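Local coordinates for high affinity transport system protein p37 (Mycoplasma hyorhinis, PDB 3EKI) that binds thiamine diphosphate outside the cell membrane as a lipoprotein of a high-affinity transport system, and probably delivers it for uptake, at residues F106-L110 with I124-L130; I341-V345 with L378-N382. The contacts are given in a common frame with arbitrary orientation. Numbering follows the deposited sequence.

Contact 1: F106-L110 with I124-L130; sequences FTVLL and INASGKL. With TPP (thiamine diphosphate), chain B.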
loop_
_atom_site.group_PDB
_atom_site.type_symbol
_atom_site.label_atom_id
_atom_site.label_comp_id
_atom_site.label_asym_id
_atom_site.label_seq_id
_atom_site.Cartn_x
_atom_site.Cartn_y
_atom_site.Cartn_z
ATOM N N PHE A 106 5.735 -7.216 9.099
ATOM C CA PHE A 106 6.854 -6.927 8.207
ATOM C C PHE A 106 8.183 -6.901 8.949
ATOM O O PHE A 106 9.210 -7.215 8.349
ATOM C CB PHE A 106 6.679 -5.606 7.455
ATOM C CG PHE A 106 7.149 -4.368 8.189
ATOM C CD1 PHE A 106 8.388 -3.789 7.926
ATOM C CD2 PHE A 106 6.324 -3.797 9.136
ATOM C CE1 PHE A 106 8.781 -2.665 8.633
ATOM C CE2 PHE A 106 6.720 -2.671 9.844
ATOM C CZ PHE A 106 7.953 -2.103 9.591
ATOM N N THR A 107 8.204 -6.484 10.224
ATOM C CA THR A 107 9.499 -6.496 10.902
ATOM C C THR A 107 10.063 -7.916 10.935
ATOM O O THR A 107 11.253 -8.157 10.717
ATOM C CB THR A 107 9.415 -5.973 12.353
ATOM O OG1 THR A 107 8.594 -6.875 13.105
ATOM C CG2 THR A 107 8.723 -4.634 12.389
ATOM N N VAL A 108 9.186 -8.870 11.232
ATOM C CA VAL A 108 9.598 -10.270 11.255
ATOM C C VAL A 108 10.069 -10.694 9.870
ATOM O O VAL A 108 11.029 -11.453 9.735
ATOM C CB VAL A 108 8.464 -11.188 11.731
ATOM C CG1 VAL A 108 8.899 -12.642 11.727
ATOM C CG2 VAL A 108 8.007 -10.763 13.123
ATOM N N LEU A 109 9.413 -10.215 8.823
ATOM C CA LEU A 109 9.833 -10.632 7.486
ATOM C C LEU A 109 11.238 -10.170 7.199
ATOM O O LEU A 109 12.111 -10.921 6.751
ATOM C CB LEU A 109 8.909 -10.070 6.409
ATOM C CG LEU A 109 9.282 -10.486 4.982
ATOM C CD1 LEU A 109 8.820 -11.929 4.772
ATOM C CD2 LEU A 109 8.686 -9.567 3.943
ATOM N N LEU A 110 11.458 -8.867 7.444
ATOM C CA LEU A 110 12.756 -8.313 7.079
ATOM C C LEU A 110 13.841 -8.828 8.015
ATOM O O LEU A 110 14.923 -9.115 7.518
ATOM C CB LEU A 110 12.733 -6.793 7.050
ATOM C CG LEU A 110 11.732 -6.167 6.078
ATOM C CD1 LEU A 110 11.829 -4.655 6.195
ATOM C CD2 LEU A 110 11.949 -6.650 4.652
ATOM N N ILE A 124 7.287 -10.141 0.076
ATOM C CA ILE A 124 6.953 -8.868 -0.555
ATOM C C ILE A 124 6.574 -7.851 0.527
ATOM O O ILE A 124 5.748 -8.205 1.372
ATOM C CB ILE A 124 5.835 -9.066 -1.583
ATOM C CG1 ILE A 124 6.234 -10.082 -2.653
ATOM C CG2 ILE A 124 5.439 -7.727 -2.174
ATOM C CD1 ILE A 124 5.127 -10.513 -3.592
ATOM N N ASN A 125 7.242 -6.704 0.487
ATOM C CA ASN A 125 7.210 -5.721 1.551
ATOM C C ASN A 125 6.839 -4.343 1.023
ATOM O O ASN A 125 7.147 -4.009 -0.102
ATOM C CB ASN A 125 8.573 -5.593 2.260
ATOM C CG ASN A 125 8.460 -5.140 3.696
ATOM O OD1 ASN A 125 8.276 -5.949 4.603
ATOM N ND2 ASN A 125 8.562 -3.844 3.993
ATOM N N ALA A 126 6.220 -3.571 1.920
ATOM C CA ALA A 126 5.960 -2.175 1.548
ATOM C C ALA A 126 7.278 -1.492 1.209
ATOM O O ALA A 126 8.273 -1.705 1.917
ATOM C CB ALA A 126 5.240 -1.487 2.689
ATOM N N SER A 127 7.287 -0.687 0.151
ATOM C CA SER A 127 8.518 -0.075 -0.308
ATOM C C SER A 127 9.165 0.881 0.683
ATOM O O SER A 127 10.376 0.875 0.936
ATOM C CB SER A 127 8.248 0.654 -1.634
ATOM O OG SER A 127 7.417 1.798 -1.443
ATOM N N GLY A 128 8.370 1.766 1.306
ATOM C CA GLY A 128 8.988 2.736 2.209
ATOM C C GLY A 128 9.664 2.071 3.376
ATOM O O GLY A 128 10.802 2.358 3.746
ATOM N N LYS A 129 8.960 1.134 4.006
ATOM C CA LYS A 129 9.505 0.412 5.150
ATOM C C LYS A 129 10.791 -0.324 4.763
ATOM O O LYS A 129 11.748 -0.426 5.515
ATOM C CB LYS A 129 8.485 -0.584 5.675
ATOM C CG LYS A 129 7.321 0.075 6.403
ATOM C CD LYS A 129 6.183 -0.895 6.632
ATOM C CE LYS A 129 5.197 -0.304 7.646
ATOM N NZ LYS A 129 3.810 -0.438 7.138
ATOM N N LEU A 130 10.792 -0.853 3.544
ATOM C CA LEU A 130 12.012 -1.554 3.107
ATOM C C LEU A 130 13.162 -0.586 2.904
ATOM O O LEU A 130 14.310 -0.851 3.291
ATOM C CB LEU A 130 11.701 -2.307 1.821
ATOM C CG LEU A 130 12.885 -2.947 1.101
ATOM C CD1 LEU A 130 13.519 -4.036 1.957
ATOM C CD2 LEU A 130 12.392 -3.499 -0.228
HETATM N "N1'" TPP B . -5.920 -3.445 -2.969
HETATM C "C2'" TPP B . -6.413 -4.576 -2.406
HETATM C CM2 TPP B . -7.312 -5.486 -3.251
HETATM N "N3'" TPP B . -6.110 -4.901 -1.137
HETATM C "C4'" TPP B . -5.223 -4.134 -0.448
HETATM N "N4'" TPP B . -4.870 -4.524 0.780
HETATM C "C5'" TPP B . -4.748 -2.931 -0.987
HETATM C "C6'" TPP B . -5.139 -2.615 -2.283
HETATM C "C7'" TPP B . -3.820 -1.944 -0.263
HETATM N N3 TPP B . -2.374 -2.184 -0.421
HETATM C C2 TPP B . -1.811 -3.379 -0.592
HETATM S S1 TPP B . -0.082 -3.188 -0.765
HETATM C C5 TPP B . -0.185 -1.455 -0.563
HETATM C C4 TPP B . -1.500 -1.143 -0.276
HETATM C CM4 TPP B . -2.002 0.317 -0.256
HETATM C C6 TPP B . 1.026 -0.517 -0.516
HETATM C C7 TPP B . 1.745 -0.634 0.831
HETATM O O7 TPP B . 0.860 -0.181 1.876
HETATM P PA TPP B . 0.973 -0.592 3.407
HETATM O O1A TPP B . -0.284 -0.201 4.091
HETATM O O2A TPP B . 1.334 -2.045 3.534
HETATM O O3A TPP B . 2.235 0.141 4.004
HETATM P PB TPP B . 2.275 1.617 4.635
HETATM O O1B TPP B . 1.916 2.630 3.592
HETATM O O2B TPP B . 3.773 1.769 5.117
HETATM O O3B TPP B . 1.362 1.671 5.933
#
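The first turn of helix 106-115, closed by the L110 N to F106 O hydrogen bond of 2.9 Å, packs beside the end of strand 122-125 and the first turn of helix 127-136. CA atoms come closest at F106 and N125 (6.8 Å) and at L110 and L130 (7.9 Å). Side chains fill the gap; no hydrogen bond crosses it. A126 is the N-cap residue between strand and helix; its O accepts L130 N at 3.1 Å and also the side-chain ND2 of N125 at 3.0 Å. The N125 side chain thus folds back onto the carbonyl of its neighbour, holding OD1 toward helix 106-115, 3.3 Å from F106 CB and 3.7 Å from both L109 CD2 and L110 CD2. Deeper in, L110 CD2 meets L130 CD1 at 4.1 Å, and I141 of strand 141-152 touches both leucines. At the ligand end K129 lies over one face of the F106 ring: its CD sits 3.5 Å from the ring centroid, 6° off the normal, a CH-pi contact, while NZ, 5.0 Å from that centroid, makes an off-centre cation-pi interaction. The same NZ donates to TPP O2B at 3.0 Å. The aromatic face thus supports the aliphatic part of the lysine while its ammonium group meets the charge of the terminal phosphate.

Contact 2: I341-V345 with L378-N382; sequences IPYDV and LLGYN. With TPP (thiamine diphosphate), chain B.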
loop_
_atom_site.group_PDB
_atom_site.type_symbol
_atom_site.label_atom_id
_atom_site.label_comp_id
_atom_site.label_asym_id
_atom_site.label_seq_id
_atom_site.Cartn_x
_atom_site.Cartn_y
_atom_site.Cartn_z
ATOM N N ILE A 341 4.736 7.017 -3.939
ATOM C CA ILE A 341 5.911 6.145 -3.707
ATOM C C ILE A 341 5.655 4.786 -4.327
ATOM O O ILE A 341 4.520 4.467 -4.686
ATOM C CB ILE A 341 6.222 5.995 -2.214
ATOM C CG1 ILE A 341 5.136 5.311 -1.396
ATOM C CG2 ILE A 341 6.581 7.365 -1.635
ATOM C CD1 ILE A 341 5.514 4.999 0.040
ATOM N N PRO A 342 6.661 3.941 -4.526
ATOM C CA PRO A 342 6.403 2.685 -5.242
ATOM C C PRO A 342 5.517 1.695 -4.502
ATOM O O PRO A 342 5.465 1.697 -3.288
ATOM C CB PRO A 342 7.812 2.079 -5.363
ATOM C CG PRO A 342 8.713 3.288 -5.300
ATOM C CD PRO A 342 8.082 4.122 -4.182
ATOM N N TYR A 343 4.825 0.858 -5.279
ATOM C CA TYR A 343 4.078 -0.237 -4.673
ATOM C C TYR A 343 5.066 -1.238 -4.071
ATOM O O TYR A 343 6.271 -0.983 -4.044
ATOM C CB TYR A 343 3.130 -0.900 -5.677
ATOM C CG TYR A 343 1.748 -1.162 -5.146
ATOM C CD1 TYR A 343 1.197 -2.417 -5.026
ATOM C CD2 TYR A 343 0.944 -0.098 -4.724
ATOM C CE1 TYR A 343 -0.080 -2.622 -4.524
ATOM C CE2 TYR A 343 -0.323 -0.291 -4.235
ATOM C CZ TYR A 343 -0.850 -1.555 -4.132
ATOM O OH TYR A 343 -2.126 -1.747 -3.632
ATOM N N ASP A 344 4.576 -2.362 -3.570
ATOM C CA ASP A 344 5.395 -3.260 -2.760
ATOM C C ASP A 344 6.516 -3.903 -3.585
ATOM O O ASP A 344 6.420 -4.047 -4.795
ATOM C CB ASP A 344 4.510 -4.309 -2.122
ATOM C CG ASP A 344 3.616 -3.812 -1.005
ATOM O OD1 ASP A 344 3.495 -2.570 -0.870
ATOM O OD2 ASP A 344 3.051 -4.668 -0.279
ATOM N N VAL A 345 7.556 -4.254 -2.853
ATOM C CA VAL A 345 8.780 -4.807 -3.431
ATOM C C VAL A 345 9.061 -6.195 -2.888
ATOM O O VAL A 345 9.001 -6.476 -1.699
ATOM C CB VAL A 345 9.963 -3.875 -3.115
ATOM C CG1 VAL A 345 11.288 -4.515 -3.487
ATOM C CG2 VAL A 345 9.777 -2.536 -3.835
ATOM N N LEU A 378 -5.291 -10.260 -4.869
ATOM C CA LEU A 378 -5.977 -10.149 -3.584
ATOM C C LEU A 378 -5.332 -9.124 -2.653
ATOM O O LEU A 378 -5.920 -8.647 -1.685
ATOM C CB LEU A 378 -6.066 -11.508 -2.877
ATOM C CG LEU A 378 -6.919 -12.545 -3.605
ATOM C CD1 LEU A 378 -6.879 -13.872 -2.872
ATOM C CD2 LEU A 378 -8.360 -12.064 -3.736
ATOM N N LEU A 379 -4.097 -8.782 -2.972
ATOM C CA LEU A 379 -3.305 -7.825 -2.241
ATOM C C LEU A 379 -3.149 -6.518 -3.003
ATOM O O LEU A 379 -2.500 -5.577 -2.536
ATOM C CB LEU A 379 -1.909 -8.416 -1.948
ATOM C CG LEU A 379 -1.795 -9.333 -0.733
ATOM C CD1 LEU A 379 -2.637 -10.586 -0.878
ATOM C CD2 LEU A 379 -0.334 -9.701 -0.518
ATOM N N GLY A 380 -3.701 -6.428 -4.208
ATOM C CA GLY A 380 -3.505 -5.240 -5.011
ATOM C C GLY A 380 -2.393 -5.369 -6.027
ATOM O O GLY A 380 -2.024 -4.425 -6.717
ATOM N N TYR A 381 -1.785 -6.565 -6.147
ATOM C CA TYR A 381 -0.680 -6.741 -7.079
ATOM C C TYR A 381 -1.227 -7.259 -8.408
ATOM O O TYR A 381 -1.494 -8.455 -8.538
ATOM C CB TYR A 381 0.392 -7.695 -6.553
ATOM C CG TYR A 381 0.869 -7.467 -5.156
ATOM C CD1 TYR A 381 0.911 -6.195 -4.582
ATOM C CD2 TYR A 381 1.295 -8.523 -4.344
ATOM C CE1 TYR A 381 1.353 -5.991 -3.289
ATOM C CE2 TYR A 381 1.729 -8.299 -3.056
ATOM C CZ TYR A 381 1.762 -7.038 -2.511
ATOM O OH TYR A 381 2.207 -6.891 -1.215
ATOM N N ASN A 382 -1.396 -6.351 -9.347
ATOM C CA ASN A 382 -1.988 -6.633 -10.647
ATOM C C ASN A 382 -0.944 -6.743 -11.739
ATOM O O ASN A 382 -1.266 -6.964 -12.902
ATOM C CB ASN A 382 -3.019 -5.551 -11.003
ATOM C CG ASN A 382 -4.107 -5.495 -9.962
ATOM O OD1 ASN A 382 -4.270 -4.458 -9.295
ATOM N ND2 ASN A 382 -4.852 -6.586 -9.838
HETATM N "N1'" TPP B . -5.920 -3.445 -2.969
HETATM C "C2'" TPP B . -6.413 -4.576 -2.406
HETATM C CM2 TPP B . -7.312 -5.486 -3.251
HETATM N "N3'" TPP B . -6.110 -4.901 -1.137
HETATM C "C4'" TPP B . -5.223 -4.134 -0.448
HETATM N "N4'" TPP B . -4.870 -4.524 0.780
HETATM C "C5'" TPP B . -4.748 -2.931 -0.987
HETATM C "C6'" TPP B . -5.139 -2.615 -2.283
HETATM C "C7'" TPP B . -3.820 -1.944 -0.263
HETATM N N3 TPP B . -2.374 -2.184 -0.421
HETATM C C2 TPP B . -1.811 -3.379 -0.592
HETATM S S1 TPP B . -0.082 -3.188 -0.765
HETATM C C5 TPP B . -0.185 -1.455 -0.563
HETATM C C4 TPP B . -1.500 -1.143 -0.276
HETATM C CM4 TPP B . -2.002 0.317 -0.256
HETATM C C6 TPP B . 1.026 -0.517 -0.516
HETATM C C7 TPP B . 1.745 -0.634 0.831
HETATM O O7 TPP B . 0.860 -0.181 1.876
HETATM P PA TPP B . 0.973 -0.592 3.407
HETATM O O1A TPP B . -0.284 -0.201 4.091
HETATM O O2A TPP B . 1.334 -2.045 3.534
HETATM O O3A TPP B . 2.235 0.141 4.004
HETATM P PB TPP B . 2.275 1.617 4.635
HETATM O O1B TPP B . 1.916 2.630 3.592
HETATM O O2B TPP B . 3.773 1.769 5.117
HETATM O O3B TPP B . 1.362 1.671 5.933
#
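Two irregular segments meet beside the thiazolium ring of TPP, mainly through two tyrosines and an aspartate. Y343, with chi1 at -135° between the usual wells, lays one face of its ring against TPP C6 and brings OH to 3.3 Å from TPP N3. Its CE1 is 3.4 Å from G380 O. The same Y343 CE1 lies 3.7 Å from Y381 CD1, an edge-to-edge approach of the two tyrosines. Y381 (chi1 m) extends its hydroxyl to D344, where OH donates to OD2 at 2.6 Å, a short hydrogen bond. D344, also m, brings OD1 to 3.1 Å from TPP C7. G380 adopts phi/psi of 97/5°; a CB here would lie 2.6 Å from Y343 OH and jam against the preceding carbonyl, so the absence of a side chain lets the phenol and the aminopyrimidine come close, with G380 CA 3.6 Å from TPP N1'. The carbonyl O of L379 approaches TPP C2 at 3.0 Å. Carbonyl, phenol oxygen and carboxylate thus gather round the thiazolium end of the ligand, an electron-rich setting well suited to a positively charged ring.

Contact 1 closes before contact 2 opens along the chain, yet their centres lie only 12 Å apart, and both touch the same TPP. They are joined through the antiparallel sheet in which strand 122-125 pairs with 345-349: N125 O and V345 N, 2.8 Å apart, probably form a hydrogen bond. A second probable one links S127 OG to P342 O at 2.7 Å, and I124 CG2 packs 3.5 Å from Y381 OH. Strand 141-152, pairing with both 345-349 and 383-386, ties in the second half of contact 2. In this periplasmic-binding-protein-like fold contact 1 meets the diphosphate, contact 2 the thiazolium, its ethyl linker and the aminopyrimidine; others, among them S255, Y215 and K258, also bind TPP.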